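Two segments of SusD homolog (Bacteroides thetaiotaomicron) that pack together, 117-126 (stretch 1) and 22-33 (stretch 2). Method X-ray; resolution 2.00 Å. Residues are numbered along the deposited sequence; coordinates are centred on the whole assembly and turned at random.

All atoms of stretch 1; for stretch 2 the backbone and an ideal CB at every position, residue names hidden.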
# COMPACT_ATOMS: atom_id res chain seq x y z
N SER A 117 -23.91 -19.54 9.95
CA SER A 117 -22.57 -19.87 9.46
C SER A 117 -22.39 -19.33 8.04
O SER A 117 -21.29 -18.92 7.66
CB SER A 117 -22.34 -21.38 9.49
OG SER A 117 -23.25 -22.06 8.65
N GLU A 118 -23.46 -19.34 7.25
CA GLU A 118 -23.38 -18.82 5.89
C GLU A 118 -23.31 -17.30 5.92
O GLU A 118 -22.64 -16.69 5.09
CB GLU A 118 -24.59 -19.25 5.06
CG GLU A 118 -24.58 -20.72 4.67
CD GLU A 118 -25.27 -20.96 3.34
OE1 GLU A 118 -26.39 -20.44 3.14
OE2 GLU A 118 -24.69 -21.67 2.50
N GLN A 119 -24.01 -16.69 6.88
CA GLN A 119 -23.98 -15.24 7.03
C GLN A 119 -22.56 -14.82 7.37
O GLN A 119 -22.07 -13.79 6.89
CB GLN A 119 -24.91 -14.79 8.16
CG GLN A 119 -26.38 -14.98 7.90
CD GLN A 119 -27.23 -14.63 9.11
OE1 GLN A 119 -26.73 -14.04 10.08
NE2 GLN A 119 -28.51 -14.99 9.07
N ALA A 120 -21.90 -15.62 8.20
CA ALA A 120 -20.53 -15.37 8.63
C ALA A 120 -19.58 -15.46 7.45
O ALA A 120 -18.65 -14.67 7.32
CB ALA A 120 -20.13 -16.38 9.71
N ILE A 121 -19.81 -16.45 6.58
CA ILE A 121 -18.98 -16.62 5.40
C ILE A 121 -19.07 -15.38 4.54
O ILE A 121 -18.06 -14.86 4.08
CB ILE A 121 -19.44 -17.85 4.58
CG1 ILE A 121 -18.99 -19.13 5.28
CG2 ILE A 121 -18.88 -17.77 3.17
CD1 ILE A 121 -19.39 -20.40 4.57
N LEU A 122 -20.29 -14.90 4.31
CA LEU A 122 -20.50 -13.71 3.50
C LEU A 122 -19.81 -12.49 4.10
O LEU A 122 -19.18 -11.72 3.38
CB LEU A 122 -22.00 -13.42 3.33
CG LEU A 122 -22.37 -12.11 2.61
CD1 LEU A 122 -21.73 -12.08 1.23
CD2 LEU A 122 -23.88 -11.99 2.49
N GLU A 123 -19.92 -12.32 5.42
CA GLU A 123 -19.28 -11.17 6.06
C GLU A 123 -17.76 -11.25 5.98
O GLU A 123 -17.08 -10.23 5.87
CB GLU A 123 -19.74 -11.02 7.51
CG GLU A 123 -21.21 -10.62 7.68
CD GLU A 123 -21.63 -9.49 6.75
OE1 GLU A 123 -20.85 -8.52 6.56
OE2 GLU A 123 -22.75 -9.55 6.20
N ILE A 124 -17.21 -12.46 6.05
CA ILE A 124 -15.76 -12.62 5.95
C ILE A 124 -15.38 -12.26 4.52
O ILE A 124 -14.38 -11.58 4.27
CB ILE A 124 -15.33 -14.07 6.28
CG1 ILE A 124 -15.50 -14.32 7.79
CG2 ILE A 124 -13.88 -14.32 5.85
CD1 ILE A 124 -15.27 -15.75 8.21
N ALA A 125 -16.20 -12.70 3.57
CA ALA A 125 -15.96 -12.40 2.16
C ALA A 125 -16.06 -10.88 1.96
O ALA A 125 -15.32 -10.31 1.16
CB ALA A 125 -16.99 -13.12 1.30
N ASN A 126 -16.97 -10.24 2.68
CA ASN A 126 -17.14 -8.79 2.58
C ASN A 126 -15.89 -8.06 3.07
O ASN A 126 -15.50 -7.04 2.51
CB ASN A 126 -18.37 -8.33 3.37
CG ASN A 126 -19.68 -8.65 2.65
OD1 ASN A 126 -19.70 -8.85 1.44
ND2 ASN A 126 -20.78 -8.66 3.40
N UNK A 22 -18.70 -26.05 3.72
CA UNK A 22 -18.82 -24.89 2.80
C UNK A 22 -18.08 -25.13 1.49
O UNK A 22 -17.32 -24.28 1.03
CB UNK A 22 -18.28 -23.62 3.46
N UNK A 23 -18.31 -26.29 0.89
CA UNK A 23 -17.67 -26.63 -0.38
C UNK A 23 -18.00 -25.65 -1.49
O UNK A 23 -17.15 -25.35 -2.33
CB UNK A 23 -18.08 -28.04 -0.81
N UNK A 24 -19.23 -25.14 -1.51
CA UNK A 24 -19.64 -24.21 -2.56
C UNK A 24 -18.97 -22.84 -2.50
O UNK A 24 -18.99 -22.11 -3.49
CB UNK A 24 -21.16 -24.02 -2.50
N UNK A 25 -18.39 -22.50 -1.35
CA UNK A 25 -17.73 -21.20 -1.18
C UNK A 25 -16.20 -21.25 -1.27
O UNK A 25 -15.56 -20.26 -1.60
CB UNK A 25 -18.13 -20.61 0.17
N UNK A 26 -15.64 -22.42 -0.97
CA UNK A 26 -14.19 -22.60 -0.96
C UNK A 26 -13.32 -22.05 -2.07
O UNK A 26 -12.47 -21.19 -1.82
CB UNK A 26 -13.92 -24.11 -0.90
N UNK A 27 -13.49 -22.56 -3.29
CA UNK A 27 -12.69 -22.12 -4.42
C UNK A 27 -12.83 -20.62 -4.66
O UNK A 27 -11.84 -19.93 -4.91
CB UNK A 27 -13.09 -22.89 -5.68
N UNK A 28 -14.06 -20.12 -4.57
CA UNK A 28 -14.33 -18.71 -4.77
C UNK A 28 -13.63 -17.85 -3.73
O UNK A 28 -13.04 -16.82 -4.05
CB UNK A 28 -15.84 -18.45 -4.73
N UNK A 29 -13.68 -18.28 -2.47
CA UNK A 29 -13.05 -17.54 -1.39
C UNK A 29 -11.53 -17.52 -1.51
O UNK A 29 -10.89 -16.50 -1.23
CB UNK A 29 -13.46 -18.14 -0.04
N UNK A 30 -10.94 -18.63 -1.93
CA UNK A 30 -9.49 -18.67 -2.08
C UNK A 30 -9.05 -17.80 -3.25
O UNK A 30 -7.98 -17.19 -3.21
CB UNK A 30 -9.01 -20.11 -2.28
N UNK A 31 -9.88 -17.72 -4.28
CA UNK A 31 -9.58 -16.89 -5.44
C UNK A 31 -9.56 -15.44 -4.96
O UNK A 31 -8.65 -14.68 -5.29
CB UNK A 31 -10.60 -17.10 -6.56
N UNK A 32 -10.55 -15.08 -4.15
CA UNK A 32 -10.65 -13.73 -3.61
C UNK A 32 -9.39 -13.33 -2.85
O UNK A 32 -8.84 -12.25 -3.05
CB UNK A 32 -11.87 -13.62 -2.69
N UNK A 33 -8.95 -14.21 -1.95
CA UNK A 33 -7.78 -13.94 -1.13
C UNK A 33 -6.51 -13.71 -1.95
O UNK A 33 -5.68 -12.87 -1.60
CB UNK A 33 -7.56 -15.10 -0.16

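The two helices run nearly parallel, 17° apart, with axes 11.1 Å apart at closest approach.

Position 22 opens stretch 2. Its CB points toward stretch 1, and the ideal CB is 3.6 Å from CD1 of Ile 121. A compact apolar residue would suit, such as alanine, valine or proline. It is Pro 22, and its CB packs against that methyl.

Position 23 is out of reach of stretch 1, which sets no preference. It is Leu 23.

Position 24 has its CB sideways, with nothing of stretch 1 within 5.5 Å. The carboxylate of Glu 118 lies farther off, so a long basic chain could reach it; a short residue would make no contact. It is Lys 24. Chi1 is p and the rest of the chain is extended (t, t, t). NZ forms a salt bridge with OE2 of Glu 118 at 2.9 Å; the hydrogen bond within it is weak.

Position 25 points toward stretch 1, with its ideal CB 4.2 Å from CG2 of Ile 121. The carboxylate of Glu 118 lies to one side, with OE2 about 7.0 Å from the ideal CB of position 25. Leucine, methionine or an aromatic would cover Ile 121; a long or aromatic side chain with a polar end could also reach the acid. It is Tyr 25. CG2 of Ile 121 sits over one ring face, 4.0 Å from the centroid, a CH-pi contact. CD1 of Ile 121 is 3.5 Å from CD1 of Tyr 25. OH gives a weak hydrogen bond to OE2 of Glu 118 at 2.9 Å, so this oxygen serves both Tyr 25 and Lys 24.

Positions 26, 27 and 28 are out of reach, and many residues would do. They are Gly 26, Ala 27 and Arg 28. NH1 of Arg 28 bonds back to O of Lys 24 at 2.8 Å.

Position 29 points toward stretch 1, but its ideal CB has no neighbour there within 5.5 Å. A large apolar residue could bridge the space to Ile 124 and Ala 125. It is Phe 29, chi1 t. Its CZ is 3.6 Å from CG2 of Ile 124.

Positions 30 and 31 are out of reach. They are Met 30, a selenomethionine, and Asn 31.

Position 32 again points toward stretch 1 across a gap. A long, flexible apolar chain would suit the small Ala 125. It is Met 32, also selenomethionine. SE is 4.1 Å from CB of Ala 125, and CE is 3.3 Å from O of Ala 125.

Position 33 is out of reach. It is Gln 33.

Stretch 2 22-33: PLKYGARFMNMQ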
# COMPACT_ATOMS: atom_id res chain seq x y z
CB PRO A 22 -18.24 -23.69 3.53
CG PRO A 22 -17.23 -24.36 4.45
CD PRO A 22 -17.93 -25.65 4.92
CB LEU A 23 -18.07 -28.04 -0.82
CG LEU A 23 -17.30 -29.20 -0.20
CD1 LEU A 23 -18.02 -30.51 -0.48
CD2 LEU A 23 -15.89 -29.24 -0.77
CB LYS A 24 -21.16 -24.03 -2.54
CG LYS A 24 -21.72 -23.45 -1.25
CD LYS A 24 -23.24 -23.46 -1.29
CE LYS A 24 -23.84 -23.01 0.03
NZ LYS A 24 -25.33 -23.09 0.00
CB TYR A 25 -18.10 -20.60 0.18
CG TYR A 25 -19.57 -20.33 0.37
CD1 TYR A 25 -20.31 -21.06 1.31
CD2 TYR A 25 -20.22 -19.35 -0.37
CE1 TYR A 25 -21.67 -20.80 1.50
CE2 TYR A 25 -21.57 -19.09 -0.19
CZ TYR A 25 -22.29 -19.81 0.75
OH TYR A 25 -23.63 -19.54 0.92
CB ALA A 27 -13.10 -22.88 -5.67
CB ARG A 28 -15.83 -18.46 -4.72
CG ARG A 28 -16.57 -18.98 -5.94
CD ARG A 28 -18.04 -19.20 -5.64
NE ARG A 28 -18.79 -19.46 -6.86
CZ ARG A 28 -19.62 -20.49 -7.01
NH1 ARG A 28 -19.79 -21.36 -6.03
NH2 ARG A 28 -20.28 -20.64 -8.16
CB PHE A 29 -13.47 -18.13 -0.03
CG PHE A 29 -12.93 -17.37 1.15
CD1 PHE A 29 -13.05 -15.99 1.22
CD2 PHE A 29 -12.31 -18.05 2.20
CE1 PHE A 29 -12.56 -15.28 2.32
CE2 PHE A 29 -11.82 -17.36 3.30
CZ PHE A 29 -11.94 -15.97 3.36
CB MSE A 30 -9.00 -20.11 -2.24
CG MSE A 30 -9.14 -20.93 -0.97
SE MSE A 30 -8.01 -22.50 -0.94
CE MSE A 30 -8.92 -23.51 -2.31
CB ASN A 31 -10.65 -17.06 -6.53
CG ASN A 31 -10.38 -16.21 -7.77
OD1 ASN A 31 -11.19 -16.17 -8.70
ND2 ASN A 31 -9.24 -15.54 -7.80
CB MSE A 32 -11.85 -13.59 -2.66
CG MSE A 32 -13.20 -13.49 -3.35
SE MSE A 32 -14.58 -13.03 -2.05
CE MSE A 32 -14.05 -11.20 -1.70
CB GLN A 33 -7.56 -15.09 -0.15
CG GLN A 33 -8.72 -15.27 0.81
CD GLN A 33 -8.59 -16.51 1.66
OE1 GLN A 33 -7.84 -16.53 2.64
NE2 GLN A 33 -9.30 -17.56 1.27
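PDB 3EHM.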